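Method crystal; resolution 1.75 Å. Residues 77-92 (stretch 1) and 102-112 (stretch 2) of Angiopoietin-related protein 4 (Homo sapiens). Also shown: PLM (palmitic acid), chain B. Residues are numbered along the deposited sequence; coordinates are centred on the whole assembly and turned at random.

Stretch 1 (77-92) KVHSITGDRNSRLAVQ
Stretch 2 102-112: LLQFSVHLGGE

Stretch 1 leaves a helix, turns, and runs back as a strand against stretch 2. The helix ends at Thr 82; Gly 83, with phi/psi of 50/-140°, breaks it, a positive phi that favours glycine. A type II' turn from Thr 82 to Arg 85 follows, closed by Arg 85 N to Thr 82 O (2.9 Å). Thr 82 adopts chi1 p, and its OG1 donates to Gly 83 O (3.0 Å).

Strands 87-92 and 102-109 are antiparallel, their axes 159° apart in direction and 4.5 Å apart at closest approach. Ser 87 pairs with Val 107, Leu 89 with Phe 105 and Val 91 with Leu 103, each through two hydrogen bonds, N of each residue to O of its partner, at 2.8-2.9 Å. The intervening pairs, Arg 88-Ser 106, Ala 90-Gln 104 and Gln 92-Leu 102, lie closer, with CA-CA distances of 4.3-4.6 Å.

The hydrogen-bonded pairs share one face, which is largely apolar. Leu 89 (t, p) sets its CB 4.0 Å from Val 107 CG2 (Val 107 chi1 m), while its CD2 lies 3.3 Å from CF of the palmitic acid. Phe 105 (m, chi2 -84°) brings CD2 to 3.4 Å from the same CF, and Val 107 CG1 lies 3.8 Å from palmitic acid CG, so the three side chains make apolar contact with the end of the acyl chain. The Phe 105 ring also receives Val 91 CG2 at its edge, 4.3 Å from CE2; Val 91 is t, its CB 4.3 Å from CB of Leu 103 (m, t). Ser 87, at chi1 m, turns OG back to donate to Arg 85 O (3.2 Å).

On the other face, where Ser 106 is m, Arg 88 extends (m, t, t), its CD 3.5 Å from Gln 104 OE1 (Gln 104 t, t), which lies at the guanidinium edge, near its plane. Gln 92 (m, t) places CG 3.7 Å from Leu 102 CD2, an aliphatic contact, with Leu 102 at m, t; water 2 links Gln 92 NE2 (3.0 Å) to Leu 103 O (3.1 Å).

Beyond the ladder, Leu 109 (t, p) points toward the helix, its CD2 3.7 Å from Val 78 CG1 (Val 78 t). Water 1 accepts from Leu 109 N (2.9 Å) and lies 2.9 Å from Gly 83 O and 2.7 Å from Arg 85 O, joining strand to turn. His 79 (t, chi2 -99°) lays its ring against the glycines: Gly 111 CA sits 3.6 Å from the ring centroid, almost on its normal, a CH-pi contact. His 108 (m, chi2 78°) likewise receives Asn 86 CA over its face, 3.7 Å from the ring centroid.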

# COMPACT_ATOMS: atom_id res chain seq x y z
N LYS A 77 6.92 -8.92 5.07
CA LYS A 77 7.73 -7.99 5.86
C LYS A 77 6.85 -6.96 6.56
O LYS A 77 7.07 -6.65 7.73
CB LYS A 77 8.75 -7.29 4.97
CG LYS A 77 9.97 -8.19 4.66
CD LYS A 77 10.88 -7.52 3.57
CE LYS A 77 11.99 -8.50 3.14
NZ LYS A 77 11.48 -9.49 2.14
N VAL A 78 5.85 -6.43 5.86
CA VAL A 78 4.97 -5.46 6.51
C VAL A 78 4.22 -6.09 7.69
O VAL A 78 4.13 -5.51 8.76
CB VAL A 78 3.98 -4.86 5.49
CG1 VAL A 78 3.03 -3.86 6.20
CG2 VAL A 78 4.79 -4.13 4.45
N HIS A 79 3.69 -7.30 7.50
CA HIS A 79 2.98 -7.93 8.60
C HIS A 79 3.94 -8.29 9.73
O HIS A 79 3.53 -8.30 10.90
CB HIS A 79 2.22 -9.17 8.12
CG HIS A 79 1.50 -9.86 9.23
ND1 HIS A 79 2.00 -10.98 9.86
CD2 HIS A 79 0.36 -9.53 9.89
CE1 HIS A 79 1.18 -11.33 10.84
NE2 HIS A 79 0.18 -10.47 10.88
N SER A 80 5.21 -8.58 9.44
CA SER A 80 6.11 -8.84 10.56
C SER A 80 6.30 -7.59 11.41
O SER A 80 6.50 -7.69 12.63
CB SER A 80 7.46 -9.38 10.06
OG SER A 80 8.25 -8.37 9.50
N ILE A 81 6.21 -6.43 10.78
CA ILE A 81 6.33 -5.17 11.50
C ILE A 81 5.05 -4.86 12.27
O ILE A 81 5.11 -4.46 13.44
CB ILE A 81 6.69 -4.03 10.52
CG1 ILE A 81 8.10 -4.24 9.98
CG2 ILE A 81 6.54 -2.64 11.18
CD1 ILE A 81 8.41 -3.33 8.74
N THR A 82 3.88 -5.01 11.64
CA THR A 82 2.64 -4.67 12.34
C THR A 82 2.25 -5.69 13.40
O THR A 82 1.63 -5.32 14.41
CB THR A 82 1.45 -4.54 11.36
OG1 THR A 82 1.18 -5.82 10.74
CG2 THR A 82 1.73 -3.48 10.29
N GLY A 83 2.57 -6.97 13.18
CA GLY A 83 1.91 -8.02 13.95
C GLY A 83 0.42 -7.83 13.94
O GLY A 83 -0.18 -7.46 12.92
N ASP A 84 -0.21 -8.07 15.09
CA ASP A 84 -1.63 -7.80 15.30
C ASP A 84 -1.92 -6.40 15.82
O ASP A 84 -3.04 -6.15 16.27
CB ASP A 84 -2.21 -8.79 16.33
CG ASP A 84 -2.23 -10.21 15.83
OD1 ASP A 84 -2.25 -10.43 14.59
OD2 ASP A 84 -2.22 -11.13 16.69
N ARG A 85 -0.96 -5.49 15.79
CA ARG A 85 -1.18 -4.19 16.39
C ARG A 85 -2.00 -3.27 15.49
O ARG A 85 -1.91 -3.34 14.26
CB ARG A 85 0.16 -3.54 16.72
CG ARG A 85 0.97 -4.49 17.55
CD ARG A 85 1.96 -3.79 18.38
NE ARG A 85 3.22 -3.67 17.66
CZ ARG A 85 4.10 -2.70 17.91
NH1 ARG A 85 3.82 -1.78 18.83
NH2 ARG A 85 5.22 -2.63 17.22
N ASN A 86 -2.80 -2.41 16.12
CA ASN A 86 -3.36 -1.26 15.43
C ASN A 86 -2.21 -0.40 14.92
O ASN A 86 -1.22 -0.19 15.62
CB ASN A 86 -4.25 -0.46 16.40
CG ASN A 86 -5.21 0.53 15.71
OD1 ASN A 86 -5.50 0.42 14.50
ND2 ASN A 86 -5.72 1.49 16.49
N SER A 87 -2.30 0.04 13.66
CA SER A 87 -1.20 0.71 12.99
C SER A 87 -1.73 1.91 12.24
O SER A 87 -2.86 1.90 11.74
CB SER A 87 -0.47 -0.25 12.01
OG SER A 87 0.06 -1.36 12.71
N ARG A 88 -0.91 2.97 12.13
CA ARG A 88 -1.25 4.09 11.27
C ARG A 88 -0.73 3.82 9.87
O ARG A 88 0.45 3.50 9.70
CB ARG A 88 -0.64 5.40 11.79
CG ARG A 88 -0.92 5.64 13.27
CD ARG A 88 -0.33 6.97 13.79
NE ARG A 88 -0.82 7.20 15.14
CZ ARG A 88 -0.24 6.71 16.24
NH1 ARG A 88 0.91 6.03 16.15
NH2 ARG A 88 -0.79 6.92 17.43
N LEU A 89 -1.59 3.95 8.87
CA LEU A 89 -1.21 3.78 7.45
C LEU A 89 -1.30 5.15 6.78
O LEU A 89 -2.34 5.66 6.73
CB LEU A 89 -2.16 2.80 6.77
CG LEU A 89 -1.93 2.57 5.29
CD1 LEU A 89 -0.51 2.13 5.01
CD2 LEU A 89 -2.88 1.52 4.75
N ALA A 90 -0.18 5.71 6.39
CA ALA A 90 -0.15 6.99 5.70
C ALA A 90 -0.11 6.76 4.19
O ALA A 90 0.65 5.92 3.71
CB ALA A 90 1.07 7.80 6.14
N VAL A 91 -0.94 7.50 3.44
CA VAL A 91 -1.02 7.35 2.00
C VAL A 91 -0.76 8.73 1.43
O VAL A 91 -1.47 9.68 1.77
CB VAL A 91 -2.39 6.82 1.56
CG1 VAL A 91 -2.49 6.84 0.02
CG2 VAL A 91 -2.62 5.39 2.10
N GLN A 92 0.28 8.86 0.61
CA GLN A 92 0.68 10.17 0.09
C GLN A 92 0.64 10.13 -1.42
O GLN A 92 1.22 9.23 -2.04
CB GLN A 92 2.06 10.56 0.60
CG GLN A 92 2.05 10.40 2.14
CD GLN A 92 3.27 10.89 2.90
OE1 GLN A 92 4.39 10.95 2.37
NE2 GLN A 92 3.06 11.19 4.18
N LEU A 102 -2.15 14.16 1.48
CA LEU A 102 -1.61 13.34 2.56
C LEU A 102 -2.76 12.82 3.40
O LEU A 102 -3.49 13.60 4.03
CB LEU A 102 -0.60 14.14 3.40
CG LEU A 102 0.44 14.91 2.58
CD1 LEU A 102 1.33 15.85 3.43
CD2 LEU A 102 1.33 13.99 1.74
N LEU A 103 -2.96 11.50 3.37
CA LEU A 103 -4.03 10.79 4.07
C LEU A 103 -3.43 9.89 5.13
O LEU A 103 -2.30 9.42 5.00
CB LEU A 103 -4.85 9.93 3.11
CG LEU A 103 -5.23 10.65 1.81
CD1 LEU A 103 -5.95 9.72 0.86
CD2 LEU A 103 -6.10 11.87 2.17
N GLN A 104 -4.19 9.64 6.19
CA GLN A 104 -3.76 8.70 7.22
C GLN A 104 -4.98 7.96 7.72
O GLN A 104 -6.02 8.59 7.96
CB GLN A 104 -3.08 9.44 8.38
CG GLN A 104 -2.23 8.59 9.27
CD GLN A 104 -1.39 9.45 10.24
OE1 GLN A 104 -1.44 9.26 11.44
NE2 GLN A 104 -0.63 10.38 9.71
N PHE A 105 -4.83 6.67 7.93
CA PHE A 105 -5.94 5.82 8.41
C PHE A 105 -5.41 4.84 9.44
O PHE A 105 -4.32 4.37 9.28
CB PHE A 105 -6.50 4.96 7.27
CG PHE A 105 -6.90 5.73 6.04
CD1 PHE A 105 -8.13 6.32 5.95
CD2 PHE A 105 -6.02 5.87 4.99
CE1 PHE A 105 -8.49 7.04 4.83
CE2 PHE A 105 -6.38 6.60 3.88
CZ PHE A 105 -7.61 7.17 3.80
N SER A 106 -6.22 4.52 10.43
CA SER A 106 -5.84 3.48 11.38
C SER A 106 -6.30 2.14 10.81
O SER A 106 -7.43 2.04 10.37
CB SER A 106 -6.50 3.72 12.75
OG SER A 106 -5.95 4.91 13.30
N VAL A 107 -5.40 1.16 10.76
CA VAL A 107 -5.73 -0.15 10.19
C VAL A 107 -5.16 -1.25 11.08
O VAL A 107 -4.25 -1.04 11.88
CB VAL A 107 -5.17 -0.34 8.75
CG1 VAL A 107 -5.63 0.81 7.85
CG2 VAL A 107 -3.62 -0.39 8.76
N HIS A 108 -5.69 -2.47 10.89
CA HIS A 108 -4.98 -3.69 11.22
C HIS A 108 -4.66 -4.44 9.93
O HIS A 108 -5.36 -4.29 8.92
CB HIS A 108 -5.80 -4.60 12.16
CG HIS A 108 -5.96 -4.05 13.54
ND1 HIS A 108 -6.85 -3.04 13.85
CD2 HIS A 108 -5.34 -4.37 14.70
CE1 HIS A 108 -6.78 -2.78 15.15
NE2 HIS A 108 -5.86 -3.55 15.69
N LEU A 109 -3.62 -5.26 9.98
CA LEU A 109 -3.21 -6.02 8.80
C LEU A 109 -3.10 -7.47 9.21
O LEU A 109 -2.30 -7.81 10.09
CB LEU A 109 -1.87 -5.54 8.26
CG LEU A 109 -1.32 -6.36 7.08
CD1 LEU A 109 -2.20 -6.10 5.83
CD2 LEU A 109 0.12 -6.01 6.76
N GLY A 110 -3.85 -8.33 8.54
CA GLY A 110 -3.74 -9.75 8.82
C GLY A 110 -2.53 -10.39 8.14
O GLY A 110 -1.91 -9.83 7.25
N GLY A 111 -2.20 -11.60 8.59
CA GLY A 111 -1.12 -12.37 8.00
C GLY A 111 -1.54 -13.12 6.75
O GLY A 111 -2.63 -12.94 6.20
N GLU A 112 -0.64 -14.01 6.29
CA GLU A 112 -0.90 -14.64 4.99
C GLU A 112 -2.12 -15.55 5.06
O GLU A 112 -2.80 -15.74 4.04
CB GLU A 112 0.30 -15.45 4.46
CG GLU A 112 0.08 -15.78 2.96
CD GLU A 112 1.19 -16.57 2.24
OE1 GLU A 112 1.11 -16.65 0.98
OE2 GLU A 112 2.09 -17.14 2.92
C1 PLM B . -15.68 2.50 -4.02
O1 PLM B . -15.54 1.99 -5.15
O2 PLM B . -15.75 3.73 -3.83
C2 PLM B . -15.84 1.58 -2.82
C3 PLM B . -15.32 2.01 -1.47
C4 PLM B . -14.79 0.83 -0.67
C5 PLM B . -13.76 1.16 0.37
C6 PLM B . -12.79 0.03 0.69
C7 PLM B . -11.43 0.49 1.16
C8 PLM B . -10.29 -0.47 0.98
C9 PLM B . -9.53 -0.25 -0.28
CA PLM B . -8.06 -0.21 -0.14
CB PLM B . -7.51 0.95 0.59
CC PLM B . -6.12 0.71 1.03
CD PLM B . -5.38 1.91 1.43
CE PLM B . -6.16 2.79 2.32
CF PLM B . -5.83 2.73 3.76
CG PLM B . -6.93 2.14 4.58
O HOH W 1 -2.18 -5.41 12.51
O HOH W 2 0.20 11.20 5.04